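Local coordinates for protein peptidoglycan glycosyltransferase (Eggerthella lenta, PDB 4MNR) that is a penicillin-binding protein that joins an N-terminal dimerisation domain of its family to a transpeptidase domain of the beta-lactamase clan, at residues K268-P273 / V321-M326; G28-Y33 / S73-A78; R373-L378 / E421-V426; S279-P282 / D286-K289; T171-D174 / G178-Y181. One frame throughout, in Å; residues are numbered along the deposited sequence. Where two conformers were deposited one is given.

Contact 1 of 5, residues K268-P273 / V321-M326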
# COMPACT_ATOMS: atom_id res chain seq x y z
N LYS A 268 9.32 4.12 -10.92
CA LYS A 268 10.63 4.02 -10.26
C LYS A 268 10.78 2.64 -9.64
O LYS A 268 9.86 2.09 -9.06
CB LYS A 268 10.75 5.07 -9.15
CG LYS A 268 10.45 6.49 -9.58
CD LYS A 268 11.53 7.06 -10.48
CE LYS A 268 11.19 8.48 -10.90
NZ LYS A 268 10.79 9.30 -9.73
N GLU A 269 11.97 2.06 -9.79
CA GLU A 269 12.25 0.82 -9.09
C GLU A 269 12.62 1.18 -7.66
O GLU A 269 13.58 1.90 -7.41
CB GLU A 269 13.36 0.03 -9.78
CG GLU A 269 12.84 -0.84 -10.93
CD GLU A 269 13.94 -1.31 -11.86
OE1 GLU A 269 14.35 -0.53 -12.74
OE2 GLU A 269 14.38 -2.47 -11.72
N ILE A 270 11.81 0.71 -6.73
CA ILE A 270 12.04 1.01 -5.33
C ILE A 270 12.66 -0.20 -4.66
O ILE A 270 12.14 -1.31 -4.77
CB ILE A 270 10.74 1.46 -4.64
CG1 ILE A 270 10.40 2.89 -5.10
CG2 ILE A 270 10.87 1.40 -3.12
CD1 ILE A 270 8.93 3.22 -5.10
N ASP A 271 13.79 0.02 -4.00
CA ASP A 271 14.53 -1.04 -3.36
C ASP A 271 13.74 -1.57 -2.16
O ASP A 271 13.21 -0.79 -1.36
CB ASP A 271 15.88 -0.47 -2.91
CG ASP A 271 16.85 -1.53 -2.42
OD1 ASP A 271 16.77 -2.69 -2.88
OD2 ASP A 271 17.71 -1.18 -1.59
N PHE A 272 13.63 -2.89 -2.04
CA PHE A 272 12.89 -3.49 -0.93
C PHE A 272 13.36 -4.94 -0.78
O PHE A 272 13.71 -5.58 -1.78
CB PHE A 272 11.37 -3.39 -1.17
CG PHE A 272 10.54 -3.54 0.07
CD1 PHE A 272 10.62 -2.61 1.10
CD2 PHE A 272 9.66 -4.61 0.22
CE1 PHE A 272 9.87 -2.75 2.25
CE2 PHE A 272 8.90 -4.74 1.36
CZ PHE A 272 9.00 -3.82 2.38
N PRO A 273 13.42 -5.46 0.46
CA PRO A 273 13.93 -6.82 0.63
C PRO A 273 13.00 -7.89 0.05
O PRO A 273 13.47 -8.98 -0.28
CB PRO A 273 14.05 -6.98 2.15
CG PRO A 273 13.17 -5.92 2.72
CD PRO A 273 13.25 -4.77 1.76
N VAL A 321 0.27 -2.18 -2.90
CA VAL A 321 -0.31 -1.61 -1.68
C VAL A 321 0.76 -0.81 -0.94
O VAL A 321 0.49 0.25 -0.37
CB VAL A 321 -0.92 -2.71 -0.80
CG1 VAL A 321 -1.53 -2.11 0.47
CG2 VAL A 321 -1.96 -3.48 -1.60
N LEU A 322 2.00 -1.29 -1.00
CA LEU A 322 3.13 -0.56 -0.44
C LEU A 322 3.27 0.83 -1.06
O LEU A 322 3.46 1.82 -0.34
CB LEU A 322 4.42 -1.36 -0.64
CG LEU A 322 5.71 -0.69 -0.19
CD1 LEU A 322 5.67 -0.33 1.31
CD2 LEU A 322 6.92 -1.57 -0.49
N GLU A 323 3.14 0.91 -2.39
CA GLU A 323 3.21 2.19 -3.07
C GLU A 323 2.09 3.12 -2.59
O GLU A 323 2.33 4.30 -2.35
CB GLU A 323 3.13 2.03 -4.59
CG GLU A 323 2.88 3.34 -5.35
CD GLU A 323 4.01 4.36 -5.23
OE1 GLU A 323 5.19 3.96 -5.15
OE2 GLU A 323 3.71 5.57 -5.21
N MSE A 324 0.88 2.59 -2.44
CA MSE A 324 -0.21 3.45 -1.97
C MSE A 324 -0.01 3.92 -0.53
O MSE A 324 -0.39 5.02 -0.17
CB MSE A 324 -1.58 2.80 -2.18
CG MSE A 324 -1.89 2.51 -3.64
SE MSE A 324 -1.57 4.04 -4.83
CE MSE A 324 -2.77 5.34 -3.99
N ALA A 325 0.63 3.09 0.29
CA ALA A 325 0.97 3.52 1.63
C ALA A 325 2.02 4.63 1.55
O ALA A 325 1.94 5.60 2.30
CB ALA A 325 1.48 2.34 2.46
N MSE A 326 2.97 4.49 0.64
CA MSE A 326 3.97 5.55 0.42
C MSE A 326 3.33 6.86 -0.03
O MSE A 326 3.77 7.94 0.37
CB MSE A 326 5.04 5.10 -0.57
CG MSE A 326 5.87 3.93 0.01
SE MSE A 326 6.98 3.10 -1.35
CE MSE A 326 7.86 4.69 -1.93

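Contact 2 of 5, residues G28-Y33 / S73-A78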
# COMPACT_ATOMS: atom_id res chain seq x y z
N GLY A 28 20.06 -18.09 12.32
CA GLY A 28 19.59 -17.03 13.19
C GLY A 28 18.07 -16.92 13.30
O GLY A 28 17.35 -17.46 12.46
N THR A 29 17.58 -16.24 14.33
CA THR A 29 16.14 -16.05 14.51
C THR A 29 15.65 -14.83 13.75
O THR A 29 16.41 -13.93 13.44
CB THR A 29 15.76 -15.84 15.98
OG1 THR A 29 16.47 -14.72 16.50
CG2 THR A 29 16.13 -17.07 16.80
N ILE A 30 14.36 -14.84 13.42
CA ILE A 30 13.68 -13.67 12.88
C ILE A 30 12.58 -13.35 13.86
O ILE A 30 11.82 -14.24 14.24
CB ILE A 30 13.02 -13.98 11.52
CG1 ILE A 30 14.09 -14.40 10.50
CG2 ILE A 30 12.22 -12.77 11.01
CD1 ILE A 30 13.51 -15.09 9.26
N ALA A 31 12.49 -12.08 14.29
CA ALA A 31 11.52 -11.69 15.31
C ALA A 31 10.94 -10.31 15.00
O ALA A 31 11.57 -9.52 14.30
CB ALA A 31 12.19 -11.68 16.68
N THR A 32 9.74 -10.03 15.52
CA THR A 32 9.16 -8.69 15.40
C THR A 32 9.87 -7.70 16.32
O THR A 32 10.68 -8.08 17.17
CB THR A 32 7.66 -8.68 15.75
OG1 THR A 32 7.50 -8.94 17.16
CG2 THR A 32 6.91 -9.74 14.93
N TYR A 33 9.57 -6.42 16.14
CA TYR A 33 10.23 -5.38 16.92
C TYR A 33 9.90 -5.51 18.41
O TYR A 33 10.73 -5.20 19.27
CB TYR A 33 9.84 -3.99 16.40
CG TYR A 33 10.72 -2.88 16.93
CD1 TYR A 33 12.04 -2.76 16.51
CD2 TYR A 33 10.24 -1.96 17.86
CE1 TYR A 33 12.86 -1.76 16.99
CE2 TYR A 33 11.07 -0.95 18.36
CZ TYR A 33 12.37 -0.86 17.92
OH TYR A 33 13.20 0.13 18.39
N SER A 73 11.97 -18.02 0.70
CA SER A 73 11.19 -16.87 0.28
C SER A 73 11.17 -15.85 1.42
O SER A 73 11.69 -16.12 2.51
CB SER A 73 9.75 -17.28 -0.04
OG SER A 73 9.11 -17.74 1.13
N GLY A 74 10.59 -14.68 1.16
CA GLY A 74 10.44 -13.66 2.19
C GLY A 74 11.76 -13.22 2.81
O GLY A 74 12.78 -13.10 2.12
N ILE A 75 11.74 -12.96 4.11
CA ILE A 75 12.94 -12.50 4.82
C ILE A 75 13.98 -13.62 4.90
O ILE A 75 15.18 -13.37 4.83
CB ILE A 75 12.58 -11.96 6.24
CG1 ILE A 75 11.79 -10.65 6.12
CG2 ILE A 75 13.83 -11.76 7.10
CD1 ILE A 75 12.60 -9.45 5.65
N GLU A 76 13.52 -14.87 5.00
CA GLU A 76 14.43 -16.02 5.01
C GLU A 76 15.33 -16.01 3.78
O GLU A 76 16.51 -16.39 3.84
CB GLU A 76 13.65 -17.34 5.05
CG GLU A 76 12.88 -17.60 6.35
CD GLU A 76 13.74 -18.26 7.42
OE1 GLU A 76 13.21 -19.10 8.18
OE2 GLU A 76 14.95 -17.95 7.53
N LYS A 77 14.75 -15.61 2.64
CA LYS A 77 15.50 -15.47 1.40
C LYS A 77 16.35 -14.20 1.36
O LYS A 77 17.56 -14.26 1.10
CB LYS A 77 14.54 -15.48 0.20
CG LYS A 77 15.20 -15.34 -1.16
CD LYS A 77 14.15 -15.20 -2.25
CE LYS A 77 14.76 -15.26 -3.63
NZ LYS A 77 14.71 -13.94 -4.31
N ALA A 78 15.73 -13.06 1.64
CA ALA A 78 16.41 -11.77 1.50
C ALA A 78 17.61 -11.65 2.42
O ALA A 78 18.62 -11.05 2.06
CB ALA A 78 15.43 -10.63 1.75

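Contact 3 of 5, residues R373-L378 / E421-V426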
# COMPACT_ATOMS: atom_id res chain seq x y z
N ARG A 373 -2.10 21.12 2.53
CA ARG A 373 -3.38 21.49 1.92
C ARG A 373 -4.14 20.24 1.55
O ARG A 373 -5.36 20.17 1.70
CB ARG A 373 -3.17 22.34 0.66
CG ARG A 373 -2.69 23.75 0.95
CD ARG A 373 -2.17 24.41 -0.31
NE ARG A 373 -3.25 24.70 -1.25
CZ ARG A 373 -3.06 25.12 -2.50
NH1 ARG A 373 -1.82 25.25 -2.98
NH2 ARG A 373 -4.10 25.39 -3.26
N VAL A 374 -3.41 19.24 1.06
CA VAL A 374 -4.05 17.96 0.72
C VAL A 374 -4.57 17.26 1.98
O VAL A 374 -5.67 16.72 1.98
CB VAL A 374 -3.08 17.04 -0.03
CG1 VAL A 374 -3.69 15.63 -0.23
CG2 VAL A 374 -2.72 17.68 -1.37
N ARG A 375 -3.77 17.28 3.04
CA ARG A 375 -4.17 16.65 4.29
C ARG A 375 -5.47 17.27 4.82
O ARG A 375 -6.35 16.57 5.31
CB ARG A 375 -3.04 16.75 5.33
CG ARG A 375 -3.09 15.69 6.41
CD ARG A 375 -1.72 15.53 7.09
NE ARG A 375 -1.30 16.76 7.74
CZ ARG A 375 -0.30 17.54 7.32
NH1 ARG A 375 -0.01 18.65 7.98
NH2 ARG A 375 0.40 17.21 6.24
N ASP A 376 -5.61 18.59 4.68
CA ASP A 376 -6.83 19.27 5.10
C ASP A 376 -8.06 18.82 4.29
O ASP A 376 -9.16 18.68 4.84
CB ASP A 376 -6.65 20.79 5.01
CG ASP A 376 -5.74 21.35 6.10
OD1 ASP A 376 -5.46 20.64 7.10
OD2 ASP A 376 -5.30 22.52 5.96
N VAL A 377 -7.88 18.61 3.00
CA VAL A 377 -8.97 18.10 2.17
C VAL A 377 -9.34 16.67 2.57
O VAL A 377 -10.51 16.31 2.64
CB VAL A 377 -8.62 18.15 0.67
CG1 VAL A 377 -9.72 17.48 -0.17
CG2 VAL A 377 -8.41 19.58 0.22
N LEU A 378 -8.32 15.86 2.87
CA LEU A 378 -8.56 14.47 3.27
C LEU A 378 -9.21 14.35 4.66
O LEU A 378 -9.90 13.36 4.95
CB LEU A 378 -7.27 13.65 3.21
CG LEU A 378 -6.64 13.58 1.82
CD1 LEU A 378 -5.44 12.63 1.82
CD2 LEU A 378 -7.65 13.15 0.76
N GLU A 421 -3.42 16.14 12.12
CA GLU A 421 -2.57 17.33 12.11
C GLU A 421 -1.06 17.03 12.02
O GLU A 421 -0.31 17.80 11.41
CB GLU A 421 -2.88 18.25 13.30
CG GLU A 421 -2.12 19.57 13.28
CD GLU A 421 -2.34 20.39 12.00
OE1 GLU A 421 -1.42 21.15 11.63
OE2 GLU A 421 -3.42 20.28 11.38
N ASP A 422 -0.64 15.92 12.61
CA ASP A 422 0.76 15.51 12.60
C ASP A 422 0.80 13.99 12.74
O ASP A 422 0.98 13.46 13.84
CB ASP A 422 1.53 16.18 13.75
CG ASP A 422 3.00 15.78 13.80
OD1 ASP A 422 3.61 15.97 14.87
OD2 ASP A 422 3.54 15.28 12.79
N PRO A 423 0.60 13.27 11.63
CA PRO A 423 0.33 11.84 11.73
C PRO A 423 1.47 10.99 12.28
O PRO A 423 2.65 11.28 12.03
CB PRO A 423 0.02 11.43 10.29
CG PRO A 423 -0.49 12.70 9.66
CD PRO A 423 0.32 13.79 10.27
N ARG A 424 1.10 9.95 13.04
CA ARG A 424 2.05 9.00 13.59
C ARG A 424 1.93 7.65 12.93
O ARG A 424 2.76 6.76 13.14
CB ARG A 424 1.81 8.84 15.10
CG ARG A 424 2.03 10.11 15.91
CD ARG A 424 3.49 10.47 15.93
NE ARG A 424 3.73 11.72 16.66
CZ ARG A 424 3.94 12.89 16.08
NH1 ARG A 424 3.95 12.98 14.75
NH2 ARG A 424 4.15 13.97 16.82
N VAL A 425 0.89 7.48 12.11
CA VAL A 425 0.65 6.22 11.43
C VAL A 425 -0.09 6.46 10.12
O VAL A 425 -0.92 7.36 10.03
CB VAL A 425 -0.16 5.24 12.32
CG1 VAL A 425 -1.51 5.81 12.68
CG2 VAL A 425 -0.33 3.91 11.63
N VAL A 426 0.26 5.67 9.10
CA VAL A 426 -0.44 5.65 7.82
C VAL A 426 -0.88 4.22 7.55
O VAL A 426 -0.12 3.28 7.78
CB VAL A 426 0.47 6.17 6.66
CG1 VAL A 426 -0.12 5.84 5.27
CG2 VAL A 426 0.69 7.66 6.80

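Contact 4 of 5, residues S279-P282 / D286-K289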
# COMPACT_ATOMS: atom_id res chain seq x y z
N SER A 279 5.58 0.19 -9.71
CA SER A 279 4.24 0.74 -9.98
C SER A 279 4.32 1.50 -11.29
O SER A 279 5.36 2.06 -11.63
CB SER A 279 3.78 1.64 -8.83
OG SER A 279 3.57 0.87 -7.65
N LEU A 280 3.22 1.49 -12.05
CA LEU A 280 3.29 1.90 -13.46
C LEU A 280 2.35 3.04 -13.82
O LEU A 280 1.23 3.13 -13.32
CB LEU A 280 2.96 0.70 -14.36
CG LEU A 280 3.82 -0.54 -14.13
CD1 LEU A 280 3.32 -1.71 -14.96
CD2 LEU A 280 5.23 -0.20 -14.48
N MSE A 281 2.84 3.91 -14.71
CA MSE A 281 2.03 4.97 -15.34
C MSE A 281 2.32 4.95 -16.83
O MSE A 281 3.44 4.67 -17.25
CB MSE A 281 2.40 6.35 -14.79
CG MSE A 281 1.66 6.76 -13.55
SE MSE A 281 -0.26 7.04 -13.78
CE MSE A 281 -0.39 8.78 -14.63
N PRO A 282 1.31 5.29 -17.65
CA PRO A 282 1.60 5.37 -19.08
C PRO A 282 2.55 6.52 -19.37
O PRO A 282 2.72 7.41 -18.53
CB PRO A 282 0.23 5.69 -19.69
CG PRO A 282 -0.76 5.27 -18.68
CD PRO A 282 -0.11 5.48 -17.34
N ASP A 286 1.68 8.51 -24.78
CA ASP A 286 0.47 7.70 -24.92
C ASP A 286 -0.78 8.39 -24.36
O ASP A 286 -1.85 8.31 -24.96
CB ASP A 286 0.65 6.31 -24.29
CG ASP A 286 1.38 5.34 -25.22
OD1 ASP A 286 1.29 5.51 -26.45
OD2 ASP A 286 2.03 4.40 -24.72
N LEU A 287 -0.67 9.06 -23.22
CA LEU A 287 -1.83 9.74 -22.66
C LEU A 287 -2.27 10.92 -23.49
O LEU A 287 -3.46 11.27 -23.52
CB LEU A 287 -1.55 10.20 -21.23
CG LEU A 287 -1.60 9.11 -20.18
CD1 LEU A 287 -1.49 9.70 -18.77
CD2 LEU A 287 -2.89 8.33 -20.34
N GLN A 288 -1.32 11.58 -24.14
CA GLN A 288 -1.62 12.70 -25.02
C GLN A 288 -2.54 12.27 -26.15
O GLN A 288 -3.39 13.04 -26.60
CB GLN A 288 -0.33 13.29 -25.60
CG GLN A 288 0.20 14.44 -24.77
CD GLN A 288 1.66 14.74 -25.04
OE1 GLN A 288 2.38 15.22 -24.16
NE2 GLN A 288 2.11 14.46 -26.26
N LYS A 289 -2.39 11.03 -26.58
CA LYS A 289 -3.16 10.50 -27.70
C LYS A 289 -4.62 10.19 -27.36
O LYS A 289 -5.46 10.09 -28.26
CB LYS A 289 -2.49 9.24 -28.25
CG LYS A 289 -1.14 9.50 -28.88
CD LYS A 289 -0.46 8.19 -29.28
CE LYS A 289 0.85 8.45 -30.00
NZ LYS A 289 1.43 7.20 -30.54

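Contact 5 of 5, residues T171-D174 / G178-Y181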
# COMPACT_ATOMS: atom_id res chain seq x y z
N THR A 171 -2.95 -18.54 -2.23
CA THR A 171 -2.58 -18.32 -0.84
C THR A 171 -1.13 -17.83 -0.68
O THR A 171 -0.83 -17.00 0.18
CB THR A 171 -2.75 -19.62 -0.03
OG1 THR A 171 -4.13 -20.00 -0.02
CG2 THR A 171 -2.30 -19.46 1.40
N LEU A 172 -0.23 -18.33 -1.53
CA LEU A 172 1.18 -17.99 -1.42
C LEU A 172 1.54 -16.63 -2.00
O LEU A 172 2.68 -16.17 -1.85
CB LEU A 172 2.04 -19.08 -2.07
CG LEU A 172 2.23 -20.36 -1.24
CD1 LEU A 172 2.89 -21.43 -2.08
CD2 LEU A 172 3.03 -20.08 0.02
N VAL A 173 0.58 -15.99 -2.65
CA VAL A 173 0.85 -14.71 -3.31
C VAL A 173 1.05 -13.60 -2.29
O VAL A 173 0.24 -13.42 -1.38
CB VAL A 173 -0.27 -14.32 -4.29
CG1 VAL A 173 -0.04 -12.93 -4.86
CG2 VAL A 173 -0.38 -15.35 -5.41
N ASP A 174 2.15 -12.86 -2.42
CA ASP A 174 2.39 -11.67 -1.61
C ASP A 174 1.59 -10.52 -2.19
O ASP A 174 1.96 -9.94 -3.21
CB ASP A 174 3.89 -11.33 -1.61
CG ASP A 174 4.23 -10.10 -0.75
OD1 ASP A 174 3.38 -9.22 -0.54
OD2 ASP A 174 5.39 -10.02 -0.28
N GLY A 178 3.96 -7.49 -3.36
CA GLY A 178 4.31 -8.23 -4.57
C GLY A 178 3.35 -8.21 -5.74
O GLY A 178 3.62 -8.85 -6.76
N SER A 179 2.26 -7.47 -5.61
CA SER A 179 1.16 -7.48 -6.58
C SER A 179 0.72 -6.08 -7.02
O SER A 179 0.55 -5.20 -6.18
CB SER A 179 -0.05 -8.20 -5.95
OG SER A 179 0.25 -9.56 -5.69
N LEU A 180 0.50 -5.88 -8.32
CA LEU A 180 -0.03 -4.60 -8.81
C LEU A 180 -1.55 -4.59 -8.82
O LEU A 180 -2.18 -5.54 -9.28
CB LEU A 180 0.46 -4.30 -10.22
CG LEU A 180 1.95 -3.98 -10.36
CD1 LEU A 180 2.29 -3.77 -11.84
CD2 LEU A 180 2.31 -2.76 -9.53
N TYR A 181 -2.11 -3.48 -8.37
CA TYR A 181 -3.56 -3.28 -8.37
C TYR A 181 -3.91 -1.96 -9.06
O TYR A 181 -3.11 -1.03 -9.06
CB TYR A 181 -4.07 -3.16 -6.93
CG TYR A 181 -4.10 -4.44 -6.10
CD1 TYR A 181 -5.21 -5.27 -6.13
CD2 TYR A 181 -3.04 -4.77 -5.27
CE1 TYR A 181 -5.26 -6.42 -5.37
CE2 TYR A 181 -3.08 -5.93 -4.51
CZ TYR A 181 -4.19 -6.74 -4.56
OH TYR A 181 -4.26 -7.89 -3.80

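Contact 1 of 5, residues K268-P273 / V321-M326
M326 N donates to L322 O over 2.9 Å, a bond near the start of helix 321-332, and the two residues it ties together are also the ones that carry the apolar meeting with the loop 268-273. L322 places its CD2 methyl squarely over the F272 ring: it lies 3.9 Å from the centroid, 1° off the ring normal, so that all six carbons are about equally distant. This is a CH-pi contact with almost no offset. P273 CD lies against the opposite face, nearer the rim, and the ring is thus sandwiched between a helix methyl and its own neighbour in sequence. F272 reaches this position with CG pointing away from its backbone N (chi1 -160°). The second pairing meets tip to tip, I270 CD1 standing 3.7 Å from CE of M326, a selenomethionine whose chain bends at its last torsion (chi3 54°). E323 comes in across I270, its OE1 3.8 Å from I270 CD1; this buried oxygen has no polar partner in the model. M145 of strand 142-148 touches both F272 and L322, while V321 and A325 face strands 130-135 and 425-431. Segment 268-273 thus covers another side of helix 321-332, which itself packs on the five-stranded antiparallel sheet, as helices do in the penicillin-binding/beta-lactamase fold.

Contact 2 of 5, residues G28-Y33 / S73-A78
I30 and E76 meet through a single methyl. CD1 of I30 approaches E76 OE2 to 3.6 Å and the carboxylate carbon CD to 3.7 Å, and the aliphatic CG of E76 follows at 3.9 Å. The same methyl also reaches I75, whose CG2 branch lies 4.0 Å from I30 CD1, so one isoleucine tip is shared by two consecutive residues of helix 74-78. What brings the acid to it is a bend in the E76 chain (chi2 -85°), which folds the carboxylate back toward the strand. I30 is nearly straight beyond CB (chi2 164°), which extends CD1 toward the helix. The next shell fixes the carboxylate: E76 OE1 forms a salt bridge with R51 and a hydrogen bond with Y53 OH, and E76 OE2 is bridged to R27. Gripped by two arginines, the acid probably keeps its negative charge although buried against a methyl group. In this region, which matches the penicillin-binding protein A dimerisation domain family, strand 30-31 lies in a mixed sheet between strands 37-43 and 108-111; the I30 side chain also touches V63 of helix 60-63 and L83 of helix 80-84, while I75 rests on V62 and L111.

Contact 3 of 5, residues R373-L378 / E421-V426
E421 meets R375 of helix 368-384 at the entry to strand 425-431, a strand of the central antiparallel sheet that opens with a classic beta bulge. The E421 carbonyl lies obliquely to the R375 guanidinium, with O 3.5 Å from NH1; this is proximity and not a hydrogen bond. The polar grip on R375 lies elsewhere, in a hydrogen bond from NH2 to I331 O and a weak one from NE to A420 O. R375 was modelled in two conformers, so its details hold for one of them. The E421 carboxylate stays at a distance, OE1 being 4.6 Å from R375 NH1. D422 turns away from the helix, toward R424. P423 faces R375 again, its ring carbon CG lying 4.0 Å from R375 CD, where the arginine chain bends (chi3 62°). R424 answers D422 with a salt bridge, NH2 to OD1 at 2.8 Å, the nitrogen standing well above the carboxylate plane. R424 and V425 together face A418 of the adjacent strand, which is the bulge. V426 then continues the strand, bonding through its backbone to M135 and packing toward helix 321-332, where its CG1 sits 3.6 Å from A325 O.

Contact 4 of 5, residues S279-P282 / D286-K289
P282 and L287 supply the larger part of the apolar contact, a loop proline lying against a leucine of the short helix that follows. The ring carbon P282 CB approaches the branch point L287 CG to 3.9 Å, and P282 CG lies 4.1 Å from the CD2 methyl of L287, so the leucine offers one methyl and its fork to the flank of the ring. Its other methyl, CD1, is turned to M281, a selenomethionine whose CE stands 4.4 Å away, a looser touch. M281 gets there by curling: its second and third torsions (-67° and -77°) turn the same way and swing the terminal methyl toward the helix. L287 in turn has CG pointing away from its carbonyl carbon (chi1 -77°), which brings CG to the proline ring. Polar interactions act at the borders. The D286 carboxylate is held by S313 OG. Within the helix the bond from K289 N to D286 O, 3.2 Å, is weak. Further back, M281 N is tied to the side chain of N267. A third group of contacts is shared: L287 also lies on A254 and V258 of helix 242-263 and on L294 of helix 291-298, and M281 on A261. At the start of helix 284-289, S283 OG is hydrogen-bonded to D286 N, which fits an N-cap, and P282 just before it packs on L287; the contact thus marks the beginning of a short helix in the helical part of the transpeptidase domain.

Contact 5 of 5, residues T171-D174 / G178-Y181
D174 to G178 form an alpha-turn, closed by a weak bond, the D174 carbonyl facing the amide four residues on, in the loop leading to helix 188-197, where this family carries its SxxK motif. The dense part of the contact is gathered round D174 O. S179 OG donates to it over 3.0 Å, coming in at a C=O...donor angle of 125° and from 42° above the carbonyl plane. G178 N adds a weak, strongly bent bond to the same oxygen at 3.2 Å. A second weak bond runs from G178 N to D174 OD1 at 3.4 Å, so that the amide is divided between the backbone and side-chain oxygens of a single residue. The firmer partner of OD1 is A177 N, the amide just before G178, so the carboxylate also ties into the turn there. The backbones are close here, the CA atoms of D174 and G178 being 4.9 Å apart; G178, having no side chain, lets the D174 carbonyl come near. The serine joins in because its OG points away from its own carbonyl carbon (chi1 -64°), and so back toward the turn. Polar atoms thus dominate this half, with one sound bond and two weak ones. The looser half lies toward solvent and belongs to V173, an exposed residue that brushes the turn with one branch. Beyond the contact, Y181 OH is bonded to E432, another part of the domain. At the exposed margin, V173 CG1 comes to 3.5 Å from S179 OG.

Depth and chemistry vary together in these five contacts. Contact 1 lies nearest the middle of the chain, about 8 Å from its centre, and touches all four others. Contacts 1, 2 and 4 are buried and meet through apolar side chains, with a ring in 1 and 4, although contact 2 adds an acid gripped by nearby arginines. Contact 3 is partly buried and mixes aliphatic touch with charge. Contact 5, at the surface, is the one whose segments are hydrogen-bonded to each other. Contacts 1 and 3 both involve helix 321-332, on which V426 packs, and contacts 1 and 4 draw on the one loop between helices 242-263 and 284-289; L280 of contact 4 packs on L180 of contact 5.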